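Local coordinates for protein glutamate--cysteine ligase GshA (Methylobacillus flagellatus KT, PDB 3K1T) that probably acts as a ligase that joins glutamate to cysteine, giving gamma-glutamylcysteine, the precursor of glutathione, at residues D24-I29 against P389-A394; V60-F65 against L414-E419; E252-K257 against S323-Q328. One frame throughout, in Å; residues are numbered along the deposited sequence.

Interaction 1: residues D24-I29 against P389-A394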
ATOM      1  N   ASP A  24       6.094 -17.416 -15.358  1.00 15.66           N
ATOM      2  CA  ASP A  24       6.402 -18.768 -14.875  1.00 15.89           C
ATOM      3  C   ASP A  24       7.289 -18.714 -13.618  1.00 16.89           C
ATOM      4  O   ASP A  24       7.660 -19.782 -13.081  1.00 17.45           O
ATOM      5  CB  ASP A  24       7.109 -19.577 -15.982  1.00 16.15           C
ATOM      6  CG  ASP A  24       7.256 -21.093 -15.653  1.00 21.31           C
ATOM      7  OD1 ASP A  24       6.343 -21.709 -15.070  1.00 24.18           O
ATOM      8  OD2 ASP A  24       8.287 -21.691 -16.021  1.00 24.90           O
ATOM      9  N   ASN A  25       7.693 -17.508 -13.189  1.00 14.38           N
ATOM     10  CA  ASN A  25       8.608 -17.351 -12.049  1.00 14.23           C
ATOM     11  C   ASN A  25       8.119 -16.286 -11.064  1.00 13.40           C
ATOM     12  O   ASN A  25       8.911 -15.708 -10.344  1.00 12.65           O
ATOM     13  CB  ASN A  25       9.995 -16.956 -12.579  1.00 14.05           C
ATOM     14  CG  ASN A  25      10.711 -18.114 -13.234  1.00 16.59           C
ATOM     15  OD1 ASN A  25      11.146 -19.031 -12.526  1.00 15.94           O
ATOM     16  ND2 ASN A  25      10.792 -18.122 -14.598  1.00 11.79           N
HETATM   17  N   MSE A  26       6.817 -16.033 -11.028  1.00 13.27           N
HETATM   18  CA  MSE A  26       6.295 -14.859 -10.317  1.00 14.11           C
HETATM   19  C   MSE A  26       6.623 -14.856  -8.802  1.00 13.21           C
HETATM   20  O   MSE A  26       7.214 -13.903  -8.301  1.00 13.28           O
HETATM   21  CB  MSE A  26       4.815 -14.626 -10.664  1.00 13.76           C
HETATM   22  CG  MSE A  26       4.263 -13.312 -10.150  1.00 15.25           C
HETATM   23 SE   MSE A  26       3.580 -13.502  -8.319  0.75 19.86          SE
HETATM   24  CE  MSE A  26       2.902 -11.674  -8.123  1.00 19.52           C
ATOM     25  N   PRO A  27       6.328 -15.935  -8.079  1.00 14.42           N
ATOM     26  CA  PRO A  27       6.739 -15.928  -6.669  1.00 14.35           C
ATOM     27  C   PRO A  27       8.270 -15.883  -6.450  1.00 14.02           C
ATOM     28  O   PRO A  27       8.748 -15.238  -5.513  1.00 13.32           O
ATOM     29  CB  PRO A  27       6.158 -17.233  -6.110  1.00 15.58           C
ATOM     30  CG  PRO A  27       5.435 -17.936  -7.256  1.00 15.92           C
ATOM     31  CD  PRO A  27       5.421 -17.056  -8.426  1.00 14.98           C
ATOM     32  N   ARG A  28       9.039 -16.569  -7.295  1.00 13.05           N
ATOM     33  CA  ARG A  28      10.496 -16.490  -7.196  0.60 13.01           C
ATOM     34  C   ARG A  28      11.001 -15.072  -7.369  1.00 11.85           C
ATOM     35  O   ARG A  28      11.899 -14.625  -6.620  1.00 11.95           O
ATOM     36  CB  ARG A  28      11.195 -17.452  -8.185  0.60 13.21           C
ATOM     37  CG  ARG A  28      12.519 -16.957  -8.764  0.60 17.42           C
ATOM     38  CD  ARG A  28      13.046 -17.846  -9.910  0.60 22.57           C
ATOM     39  NE  ARG A  28      13.772 -18.971  -9.359  0.60 27.70           N
ATOM     40  CZ  ARG A  28      13.222 -20.105  -8.943  0.60 29.88           C
ATOM     41  NH1 ARG A  28      11.917 -20.324  -9.061  0.60 31.71           N
ATOM     42  NH2 ARG A  28      13.998 -21.050  -8.434  0.60 33.41           N
ATOM     43  N   ILE A  29      10.447 -14.362  -8.336  1.00 11.43           N
ATOM     44  CA  ILE A  29      10.787 -12.966  -8.588  1.00 11.79           C
ATOM     45  C   ILE A  29      10.452 -12.062  -7.393  1.00 12.46           C
ATOM     46  O   ILE A  29      11.282 -11.258  -6.964  1.00 11.62           O
ATOM     47  CB  ILE A  29      10.111 -12.455  -9.872  1.00 12.37           C
ATOM     48  CG1 ILE A  29      10.748 -13.130 -11.117  1.00 13.81           C
ATOM     49  CG2 ILE A  29      10.131 -10.868  -9.978  1.00 12.74           C
ATOM     50  CD1 ILE A  29       9.847 -13.038 -12.356  1.00 13.93           C
ATOM     51  N   PRO A 389      -0.621  -9.469 -12.091  1.00 13.24           N
ATOM     52  CA  PRO A 389      -0.440 -10.406 -13.224  1.00 14.47           C
ATOM     53  C   PRO A 389      -1.465 -11.561 -13.226  1.00 15.19           C
ATOM     54  O   PRO A 389      -1.983 -11.950 -12.175  1.00 14.16           O
ATOM     55  CB  PRO A 389       0.959 -10.995 -12.976  1.00 14.55           C
ATOM     56  CG  PRO A 389       1.127 -10.882 -11.459  1.00 13.70           C
ATOM     57  CD  PRO A 389       0.478  -9.582 -11.100  1.00 14.23           C
ATOM     58  N   ASP A 390      -1.723 -12.102 -14.413  1.00 15.56           N
ATOM     59  CA  ASP A 390      -2.561 -13.290 -14.592  1.00 17.25           C
ATOM     60  C   ASP A 390      -1.673 -14.366 -15.186  1.00 16.84           C
ATOM     61  O   ASP A 390      -1.492 -14.453 -16.421  1.00 15.04           O
ATOM     62  CB  ASP A 390      -3.713 -12.933 -15.516  1.00 18.12           C
ATOM     63  CG  ASP A 390      -4.660 -14.112 -15.767  1.00 22.70           C
ATOM     64  OD1 ASP A 390      -4.477 -15.175 -15.148  1.00 22.20           O
ATOM     65  OD2 ASP A 390      -5.542 -13.923 -16.627  1.00 27.90           O
ATOM     66  N   CYS A 391      -1.090 -15.192 -14.304  1.00 17.15           N
ATOM     67  CA  CYS A 391      -0.005 -16.081 -14.712  1.00 18.28           C
ATOM     68  C   CYS A 391      -0.400 -17.156 -15.743  1.00 19.20           C
ATOM     69  O   CYS A 391       0.423 -17.567 -16.561  1.00 19.12           O
ATOM     70  CB  CYS A 391       0.635 -16.740 -13.483  1.00 19.39           C
ATOM     71  SG  CYS A 391       1.560 -15.448 -12.492  1.00 21.63           S
ATOM     72  N   ALA A 392      -1.665 -17.547 -15.734  1.00 18.70           N
ATOM     73  CA  ALA A 392      -2.158 -18.514 -16.695  1.00 19.21           C
ATOM     74  C   ALA A 392      -2.775 -17.854 -17.948  1.00 19.46           C
ATOM     75  O   ALA A 392      -3.151 -18.564 -18.885  1.00 20.21           O
ATOM     76  CB  ALA A 392      -3.182 -19.458 -16.003  1.00 19.27           C
ATOM     77  N   GLY A 393      -2.843 -16.518 -17.990  1.00 18.11           N
ATOM     78  CA  GLY A 393      -3.441 -15.797 -19.122  1.00 17.14           C
ATOM     79  C   GLY A 393      -2.502 -15.620 -20.301  1.00 15.65           C
ATOM     80  O   GLY A 393      -1.396 -16.181 -20.334  1.00 16.31           O
ATOM     81  N   ALA A 394      -2.925 -14.837 -21.283  1.00 14.38           N
ATOM     82  CA  ALA A 394      -2.058 -14.527 -22.431  1.00 13.95           C
ATOM     83  C   ALA A 394      -0.854 -13.705 -21.926  1.00 13.71           C
ATOM     84  O   ALA A 394      -1.026 -12.770 -21.147  1.00 13.21           O
ATOM     85  CB  ALA A 394      -2.815 -13.757 -23.542  1.00 13.29           C
TER
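M26, a selenomethionine at the start of helix 26-40, is the residue of 24-29 through which the helix reaches P389 and C391. Just before it, N25 stands at the N-cap position; its side-chain carboxamide makes no capping bond, and ND2 instead turns back to R21 O in the preceding helix. The first turn is closed by the backbone, with I29 N bonded to N25 O at 2.9 Å. M26 follows, its side chain leaving the helix toward the loop. CB lies beside the sulfur of C391, with M26 CB to C391 SG 3.8 Å, while CG sits 4.2 Å from both C391 SG and P389 CG. With CG anti to the backbone N (chi1 -171°), the chain runs out from the helix, and a bend at chi2 (-88°) brings the terminal methyl to the proline ring, M26 CE to P389 CG being 3.9 Å. The side chain crosses P389 at about a right angle, and CE and CG are the atoms nearest the ring. No hydrogen bond joins the segments. Further on, I29 packs on F222 and I226 of helix 210-226 and takes no part here. C391 belongs to a type I beta turn from D390 to G393, closed by G393 N to D390 O at 2.9 Å. Y403 of helix 398-421 lies against both M26 and P389, as does Q124 of the second subunit. This is apolar anchoring of a connecting loop on the N-terminal turn of a helix, where the second subunit also packs.

Interaction 2: residues V60-F65 against L414-E419; sequences VDTNLF and LAATIE. With GOL (glycerol), chain H; SO4 (sulfate ion), chain B.
The methyl of T62 packs on the methyl of A416, with T62 CG2 to A416 CB 3.8 Å, where strand 57-63 passes the side of helix 398-421. T62 OG1 takes the position beside the backbone N (chi1 -59°), which turns CG2 toward the helix. L64 touches the same alanine more loosely, L64 CD2 to A416 CB being 4.4 Å, and its CB lies over one face of the F65 ring, offset toward the rim. A glycerol, probably from the crystallisation liquor, spans the two segments beside these methyls. L64 N gives an almost straight bond to glycerol O1 (2.9 Å, 170°), and glycerol O3 donates to E419 OE1 at 2.8 Å, the extended glutamate reaching it from the helix. H211 also bonds the glycerol. On the other side of the strand, N63 forms an Asx turn: its OD1 accepts F65 N at 2.9 Å, with the donor well above the carbonyl plane. The opposite branch of the amide, N63 ND2, bonds sulfate O3 at 3.0 Å and 172°. With an alanine here, F65 N and sulfate O3 would probably each lose a partner, and the turn out of the strand is likely to be less firmly fixed. S47, G67 and R359 also hydrogen-bond the sulfate, and V60 and D61 form a classic beta bulge opposite D49. A strand end with an Asx turn, an anion on one flank and a polyol between it and a helix on the other, may mark a ligand pocket; substrate binding there is not established.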
ATOM      1  N   VAL A  60      15.268   3.491 -19.857  1.00 12.90           N
ATOM      2  CA  VAL A  60      16.074   4.503 -20.516  1.00 14.02           C
ATOM      3  C   VAL A  60      16.315   5.767 -19.695  1.00 14.40           C
ATOM      4  O   VAL A  60      17.083   6.639 -20.141  1.00 15.47           O
ATOM      5  CB  VAL A  60      15.506   4.892 -21.885  1.00 14.82           C
ATOM      6  CG1 VAL A  60      15.494   3.666 -22.830  1.00 14.71           C
ATOM      7  CG2 VAL A  60      14.090   5.536 -21.734  1.00 13.64           C
ATOM      8  N   ASP A  61      15.657   5.896 -18.534  1.00 13.46           N
ATOM      9  CA  ASP A  61      15.918   6.998 -17.595  1.00 15.43           C
ATOM     10  C   ASP A  61      15.362   6.639 -16.213  1.00 14.95           C
ATOM     11  O   ASP A  61      14.249   6.050 -16.103  1.00 15.52           O
ATOM     12  CB  ASP A  61      15.226   8.297 -18.058  1.00 15.21           C
ATOM     13  CG  ASP A  61      15.451   9.482 -17.079  1.00 21.20           C
ATOM     14  OD1 ASP A  61      16.532  10.065 -17.219  1.00 21.80           O
ATOM     15  OD2 ASP A  61      14.560   9.806 -16.208  1.00 23.18           O
ATOM     16  N   THR A  62      16.114   6.978 -15.178  1.00 14.69           N
ATOM     17  CA  THR A  62      15.680   6.823 -13.788  1.00 14.73           C
ATOM     18  C   THR A  62      15.750   8.206 -13.151  1.00 15.60           C
ATOM     19  O   THR A  62      16.808   8.892 -13.230  1.00 14.14           O
ATOM     20  CB  THR A  62      16.560   5.861 -13.024  1.00 16.15           C
ATOM     21  OG1 THR A  62      16.520   4.579 -13.682  1.00 16.31           O
ATOM     22  CG2 THR A  62      16.063   5.665 -11.560  1.00 14.40           C
ATOM     23  N   ASN A  63      14.640   8.633 -12.564  1.00 13.47           N
ATOM     24  CA  ASN A  63      14.569   9.951 -11.943  1.00 13.72           C
ATOM     25  C   ASN A  63      14.233   9.789 -10.451  1.00 13.68           C
ATOM     26  O   ASN A  63      13.176   9.307 -10.093  1.00 12.91           O
ATOM     27  CB  ASN A  63      13.525  10.762 -12.694  1.00 13.71           C
ATOM     28  CG  ASN A  63      13.434  12.244 -12.224  1.00 15.92           C
ATOM     29  OD1 ASN A  63      14.174  12.697 -11.345  1.00 13.42           O
ATOM     30  ND2 ASN A  63      12.498  12.974 -12.820  1.00 15.04           N
ATOM     31  N   LEU A  64      15.130  10.224  -9.584  1.00 13.41           N
ATOM     32  CA  LEU A  64      14.878  10.185  -8.125  1.00 14.00           C
ATOM     33  C   LEU A  64      14.159  11.421  -7.587  1.00 13.15           C
ATOM     34  O   LEU A  64      13.961  11.548  -6.362  1.00 12.49           O
ATOM     35  CB  LEU A  64      16.199   9.987  -7.385  1.00 15.33           C
ATOM     36  CG  LEU A  64      16.939   8.693  -7.677  1.00 18.71           C
ATOM     37  CD1 LEU A  64      18.257   8.670  -6.907  1.00 23.13           C
ATOM     38  CD2 LEU A  64      16.067   7.487  -7.364  1.00 20.33           C
ATOM     39  N   PHE A  65      13.740  12.292  -8.502  1.00 13.40           N
ATOM     40  CA  PHE A  65      12.984  13.516  -8.207  1.00 13.81           C
ATOM     41  C   PHE A  65      11.792  13.678  -9.167  1.00 13.61           C
ATOM     42  O   PHE A  65      11.701  14.649  -9.931  1.00 12.63           O
ATOM     43  CB  PHE A  65      13.928  14.738  -8.294  1.00 14.00           C
ATOM     44  CG  PHE A  65      15.301  14.477  -7.755  1.00 14.29           C
ATOM     45  CD1 PHE A  65      16.279  13.885  -8.572  1.00 18.09           C
ATOM     46  CD2 PHE A  65      15.633  14.824  -6.445  1.00 14.97           C
ATOM     47  CE1 PHE A  65      17.557  13.641  -8.096  1.00 18.82           C
ATOM     48  CE2 PHE A  65      16.913  14.581  -5.944  1.00 18.05           C
ATOM     49  CZ  PHE A  65      17.874  13.971  -6.761  1.00 19.50           C
ATOM     50  N   LEU A 414      16.263  -0.636  -8.143  1.00 12.90           N
ATOM     51  CA  LEU A 414      17.278  -1.314  -7.353  1.00 13.74           C
ATOM     52  C   LEU A 414      18.693  -0.854  -7.764  1.00 14.36           C
ATOM     53  O   LEU A 414      19.552  -0.535  -6.903  1.00 12.67           O
ATOM     54  CB  LEU A 414      17.137  -2.845  -7.543  1.00 14.16           C
ATOM     55  CG  LEU A 414      18.161  -3.729  -6.842  1.00 15.84           C
ATOM     56  CD1 LEU A 414      18.171  -3.437  -5.313  1.00 13.91           C
ATOM     57  CD2 LEU A 414      17.857  -5.214  -7.112  1.00 13.26           C
ATOM     58  N   ALA A 415      18.913  -0.758  -9.066  1.00 13.77           N
ATOM     59  CA  ALA A 415      20.187  -0.300  -9.554  1.00 14.81           C
ATOM     60  C   ALA A 415      20.521   1.121  -9.060  1.00 15.34           C
ATOM     61  O   ALA A 415      21.674   1.377  -8.639  1.00 15.86           O
ATOM     62  CB  ALA A 415      20.241  -0.361 -11.116  1.00 13.98           C
ATOM     63  N   ALA A 416      19.550   2.026  -9.133  1.00 15.07           N
ATOM     64  CA  ALA A 416      19.726   3.418  -8.650  1.00 15.79           C
ATOM     65  C   ALA A 416      20.026   3.451  -7.139  1.00 16.61           C
ATOM     66  O   ALA A 416      20.903   4.235  -6.698  1.00 16.60           O
ATOM     67  CB  ALA A 416      18.518   4.260  -8.968  1.00 15.63           C
ATOM     68  N   THR A 417      19.369   2.572  -6.386  1.00 16.27           N
ATOM     69  CA  THR A 417      19.549   2.439  -4.940  1.00 18.41           C
ATOM     70  C   THR A 417      20.987   2.004  -4.609  1.00 19.76           C
ATOM     71  O   THR A 417      21.661   2.607  -3.757  1.00 19.47           O
ATOM     72  CB  THR A 417      18.561   1.411  -4.359  1.00 17.92           C
ATOM     73  OG1 THR A 417      17.242   1.843  -4.668  1.00 19.32           O
ATOM     74  CG2 THR A 417      18.732   1.229  -2.811  1.00 19.97           C
ATOM     75  N   ILE A 418      21.452   0.987  -5.316  1.00 20.66           N
ATOM     76  CA  ILE A 418      22.828   0.487  -5.183  1.00 22.26           C
ATOM     77  C   ILE A 418      23.830   1.597  -5.557  1.00 23.78           C
ATOM     78  O   ILE A 418      24.754   1.908  -4.767  1.00 24.26           O
ATOM     79  CB  ILE A 418      23.045  -0.810  -5.998  1.00 21.79           C
ATOM     80  CG1 ILE A 418      22.193  -1.944  -5.424  1.00 22.25           C
ATOM     81  CG2 ILE A 418      24.555  -1.196  -6.041  1.00 23.28           C
ATOM     82  CD1 ILE A 418      22.070  -3.223  -6.322  1.00 22.17           C
ATOM     83  N   GLU A 419      23.651   2.210  -6.722  1.00 25.08           N
ATOM     84  CA  GLU A 419      24.478   3.318  -7.156  1.00 27.05           C
ATOM     85  C   GLU A 419      24.595   4.423  -6.096  1.00 28.92           C
ATOM     86  O   GLU A 419      25.705   4.879  -5.805  1.00 29.46           O
ATOM     87  CB  GLU A 419      23.909   3.914  -8.441  1.00 27.27           C
ATOM     88  CG  GLU A 419      24.653   5.096  -9.076  1.00 29.17           C
ATOM     89  CD  GLU A 419      23.803   5.853 -10.141  1.00 32.09           C
ATOM     90  OE1 GLU A 419      22.646   5.438 -10.459  1.00 34.13           O
ATOM     91  OE2 GLU A 419      24.290   6.874 -10.662  1.00 33.76           O
TER
HETATM   92  C1  GOL H 438      18.966  10.397 -10.270  1.00 38.72           C
HETATM   93  O1  GOL H 438      17.710  10.982 -10.657  1.00 26.52           O
HETATM   94  C2  GOL H 438      19.609   9.252 -11.110  1.00 41.45           C
HETATM   95  O2  GOL H 438      19.155   9.093 -12.431  1.00 43.41           O
HETATM   96  C3  GOL H 438      19.446   7.869 -10.508  1.00 44.63           C
HETATM   97  O3  GOL H 438      20.365   6.916 -11.043  1.00 47.33           O
HETATM   98  S   SO4 B 432       9.311  12.477 -14.485  1.00 21.90           S
HETATM   99  O1  SO4 B 432       8.364  12.578 -15.571  1.00 27.96           O
HETATM  100  O2  SO4 B 432       8.626  11.533 -13.658  1.00 25.53           O
HETATM  101  O3  SO4 B 432      10.581  11.936 -14.914  1.00 23.72           O
HETATM  102  O4  SO4 B 432       9.485  13.782 -13.810  1.00 22.65           O

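Interaction 3: residues E252-K257 against S323-Q328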
ATOM      1  N   GLU A 252      38.643  10.297 -33.811  1.00 22.77           N
ATOM      2  CA  GLU A 252      38.811   8.890 -34.149  1.00 23.47           C
ATOM      3  C   GLU A 252      38.490   7.960 -32.974  1.00 22.59           C
ATOM      4  O   GLU A 252      37.898   6.905 -33.183  1.00 22.61           O
ATOM      5  CB  GLU A 252      40.192   8.610 -34.740  1.00 23.65           C
ATOM      6  CG  GLU A 252      40.323   9.159 -36.187  1.00 29.78           C
ATOM      7  CD  GLU A 252      39.198   8.639 -37.130  1.00 33.85           C
ATOM      8  OE1 GLU A 252      38.977   7.412 -37.138  1.00 37.47           O
ATOM      9  OE2 GLU A 252      38.506   9.445 -37.819  1.00 38.45           O
ATOM     10  N   GLN A 253      38.884   8.355 -31.773  1.00 21.40           N
ATOM     11  CA  GLN A 253      38.551   7.651 -30.527  1.00 22.18           C
ATOM     12  C   GLN A 253      37.031   7.456 -30.434  1.00 20.16           C
ATOM     13  O   GLN A 253      36.543   6.351 -30.277  1.00 19.78           O
ATOM     14  CB  GLN A 253      39.019   8.508 -29.317  1.00 22.78           C
ATOM     15  CG  GLN A 253      38.386   8.182 -27.951  1.00 28.94           C
ATOM     16  CD  GLN A 253      39.344   7.423 -27.058  1.00 36.54           C
ATOM     17  OE1 GLN A 253      40.078   6.516 -27.541  1.00 42.66           O
ATOM     18  NE2 GLN A 253      39.410   7.812 -25.763  1.00 35.06           N
ATOM     19  N   LEU A 254      36.302   8.546 -30.578  1.00 18.96           N
ATOM     20  CA  LEU A 254      34.840   8.502 -30.487  1.00 18.48           C
ATOM     21  C   LEU A 254      34.222   7.650 -31.615  1.00 18.03           C
ATOM     22  O   LEU A 254      33.348   6.817 -31.356  1.00 17.52           O
ATOM     23  CB  LEU A 254      34.273   9.911 -30.510  1.00 18.02           C
ATOM     24  CG  LEU A 254      32.781  10.071 -30.182  1.00 18.58           C
ATOM     25  CD1 LEU A 254      32.393   9.442 -28.863  1.00 18.66           C
ATOM     26  CD2 LEU A 254      32.406  11.570 -30.178  1.00 19.90           C
ATOM     27  N   ALA A 255      34.688   7.866 -32.849  1.00 17.40           N
ATOM     28  CA  ALA A 255      34.204   7.141 -34.026  1.00 17.39           C
ATOM     29  C   ALA A 255      34.386   5.640 -33.859  1.00 17.78           C
ATOM     30  O   ALA A 255      33.489   4.854 -34.224  1.00 16.69           O
ATOM     31  CB  ALA A 255      34.899   7.639 -35.337  1.00 17.14           C
ATOM     32  N   GLU A 256      35.530   5.238 -33.314  1.00 17.99           N
ATOM     33  CA  GLU A 256      35.845   3.821 -33.167  1.00 19.68           C
ATOM     34  C   GLU A 256      34.889   3.205 -32.149  1.00 18.35           C
ATOM     35  O   GLU A 256      34.447   2.085 -32.315  1.00 18.02           O
ATOM     36  CB  GLU A 256      37.295   3.600 -32.691  1.00 20.72           C
ATOM     37  CG  GLU A 256      38.358   3.848 -33.782  1.00 28.13           C
ATOM     38  CD  GLU A 256      39.806   4.059 -33.253  1.00 35.35           C
ATOM     39  OE1 GLU A 256      40.052   4.139 -32.000  1.00 39.15           O
ATOM     40  OE2 GLU A 256      40.704   4.147 -34.135  1.00 40.39           O
ATOM     41  N   LYS A 257      34.615   3.935 -31.084  1.00 17.49           N
ATOM     42  CA  LYS A 257      33.699   3.416 -30.065  1.00 17.71           C
ATOM     43  C   LYS A 257      32.265   3.333 -30.569  1.00 16.21           C
ATOM     44  O   LYS A 257      31.565   2.384 -30.232  1.00 15.88           O
ATOM     45  CB  LYS A 257      33.793   4.207 -28.785  1.00 17.85           C
ATOM     46  CG  LYS A 257      35.104   3.885 -28.034  1.00 20.54           C
ATOM     47  CD  LYS A 257      35.299   4.792 -26.890  1.00 21.66           C
ATOM     48  CE  LYS A 257      36.687   4.593 -26.277  1.00 25.45           C
ATOM     49  NZ  LYS A 257      36.595   3.499 -25.336  1.00 29.09           N
ATOM     50  N   SER A 323      33.438  15.892 -18.920  1.00 15.42           N
ATOM     51  CA  SER A 323      34.328  14.999 -18.199  1.00 16.35           C
ATOM     52  C   SER A 323      34.182  13.517 -18.580  1.00 16.89           C
ATOM     53  O   SER A 323      35.036  12.688 -18.227  1.00 17.16           O
ATOM     54  CB  SER A 323      34.138  15.163 -16.702  1.00 17.04           C
ATOM     55  OG  SER A 323      32.832  14.747 -16.319  1.00 22.73           O
ATOM     56  N   GLU A 324      33.117  13.185 -19.303  1.00 16.30           N
ATOM     57  CA  GLU A 324      32.859  11.811 -19.693  1.00 15.96           C
ATOM     58  C   GLU A 324      31.883  11.866 -20.844  1.00 15.39           C
ATOM     59  O   GLU A 324      31.015  12.736 -20.881  1.00 14.99           O
ATOM     60  CB  GLU A 324      32.218  10.991 -18.558  1.00 16.70           C
ATOM     61  CG  GLU A 324      32.070   9.475 -18.895  1.00 17.80           C
ATOM     62  CD  GLU A 324      31.519   8.618 -17.717  1.00 20.91           C
ATOM     63  OE1 GLU A 324      30.526   9.017 -17.047  1.00 18.28           O
ATOM     64  OE2 GLU A 324      32.091   7.536 -17.482  1.00 19.53           O
ATOM     65  N   VAL A 325      32.046  10.939 -21.772  1.00 15.19           N
ATOM     66  CA  VAL A 325      31.074  10.746 -22.865  1.00 15.84           C
ATOM     67  C   VAL A 325      30.569   9.321 -22.736  1.00 15.72           C
ATOM     68  O   VAL A 325      31.371   8.387 -22.711  1.00 16.45           O
ATOM     69  CB  VAL A 325      31.681  10.990 -24.265  1.00 15.84           C
ATOM     70  CG1 VAL A 325      30.654  10.727 -25.365  1.00 15.08           C
ATOM     71  CG2 VAL A 325      32.290  12.436 -24.397  1.00 14.44           C
ATOM     72  N   ILE A 326      29.247   9.178 -22.623  1.00 15.83           N
ATOM     73  CA  ILE A 326      28.606   7.874 -22.533  1.00 15.89           C
ATOM     74  C   ILE A 326      27.916   7.593 -23.864  1.00 15.65           C
ATOM     75  O   ILE A 326      27.203   8.450 -24.394  1.00 15.96           O
ATOM     76  CB  ILE A 326      27.554   7.828 -21.365  1.00 17.10           C
ATOM     77  CG1 ILE A 326      28.235   8.150 -20.032  1.00 18.42           C
ATOM     78  CG2 ILE A 326      26.895   6.408 -21.293  1.00 17.65           C
ATOM     79  CD1 ILE A 326      27.329   8.689 -18.950  1.00 23.33           C
ATOM     80  N   LEU A 327      28.178   6.407 -24.404  1.00 14.88           N
ATOM     81  CA  LEU A 327      27.550   5.946 -25.629  0.50 14.78           C
ATOM     82  C   LEU A 327      26.610   4.819 -25.262  1.00 14.70           C
ATOM     83  O   LEU A 327      27.031   3.847 -24.654  1.00 15.24           O
ATOM     84  CB  LEU A 327      28.616   5.447 -26.601  0.50 14.82           C
ATOM     85  CG  LEU A 327      29.615   6.514 -27.044  0.50 15.80           C
ATOM     86  CD1 LEU A 327      30.783   6.610 -26.067  0.50 15.77           C
ATOM     87  CD2 LEU A 327      30.109   6.227 -28.481  0.50 14.94           C
ATOM     88  N   GLN A 328      25.328   4.958 -25.591  1.00 14.19           N
ATOM     89  CA  GLN A 328      24.367   3.914 -25.238  1.00 13.75           C
ATOM     90  C   GLN A 328      23.603   3.431 -26.483  1.00 12.98           C
ATOM     91  O   GLN A 328      23.209   4.223 -27.318  1.00 12.41           O
ATOM     92  CB  GLN A 328      23.381   4.408 -24.183  1.00 13.74           C
ATOM     93  CG  GLN A 328      22.519   3.271 -23.576  1.00 14.61           C
ATOM     94  CD  GLN A 328      21.439   3.763 -22.625  1.00 14.33           C
ATOM     95  OE1 GLN A 328      20.802   4.789 -22.868  1.00 13.45           O
ATOM     96  NE2 GLN A 328      21.245   3.027 -21.516  1.00 12.71           N
TER
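L254 rests its CD1 methyl against both V325 and L327, and this trio is the tight part of the contact. L254 CD1 lies 4.1 Å from V325 CG1, the two side chains crossing at about a right angle, and 4.0 Å from L327 CD2 in one of the two conformers of L327. L254 does not set out straight at the strand; with CG anti to the backbone N (chi1 -170°), its branched end swings across to it. K257 is the looser flank. Its CB stays 4.2 Å from L327 CD2, but the chain then runs off, and NZ bonds T239 O on the neighbouring strand instead. Farther round the helix E252 and E256 face solvent, E252 in a salt bridge with R303. No hydrogen bond crosses between the segments; the contact is van der Waals, mostly of methyl groups. The short axes pass 10.5 Å apart, nearly parallel at 23°. Helix 251-272 thus lies along one face of a four-stranded antiparallel sheet, consistent with an ATP-grasp subdomain, in which strand 324-329 is flanked by 237-241 and 280-285; farther along the same helix, V258 and L261 also pack on L327.

Overall arrangement
Helix 398-421 ties the first two contacts together: the loop of interaction 1 leads into its start, and interaction 2 lies near its end, their centres 25 Å apart and their nearest atoms about 9 Å. Along the chain these two cross, whereas interaction 3 is nested within the loops that both close. Interaction 2 is the central one, its centre about 7 Å from the centre of the chain, and holds the glycerol and sulfate that may mark a pocket. The centre of interaction 3 is 23 Å from it, with nearest atoms about 5 Å apart but not touching. Interactions 1 and 3 are farthest apart, 40 Å between centres; interaction 1 alone meets the second subunit.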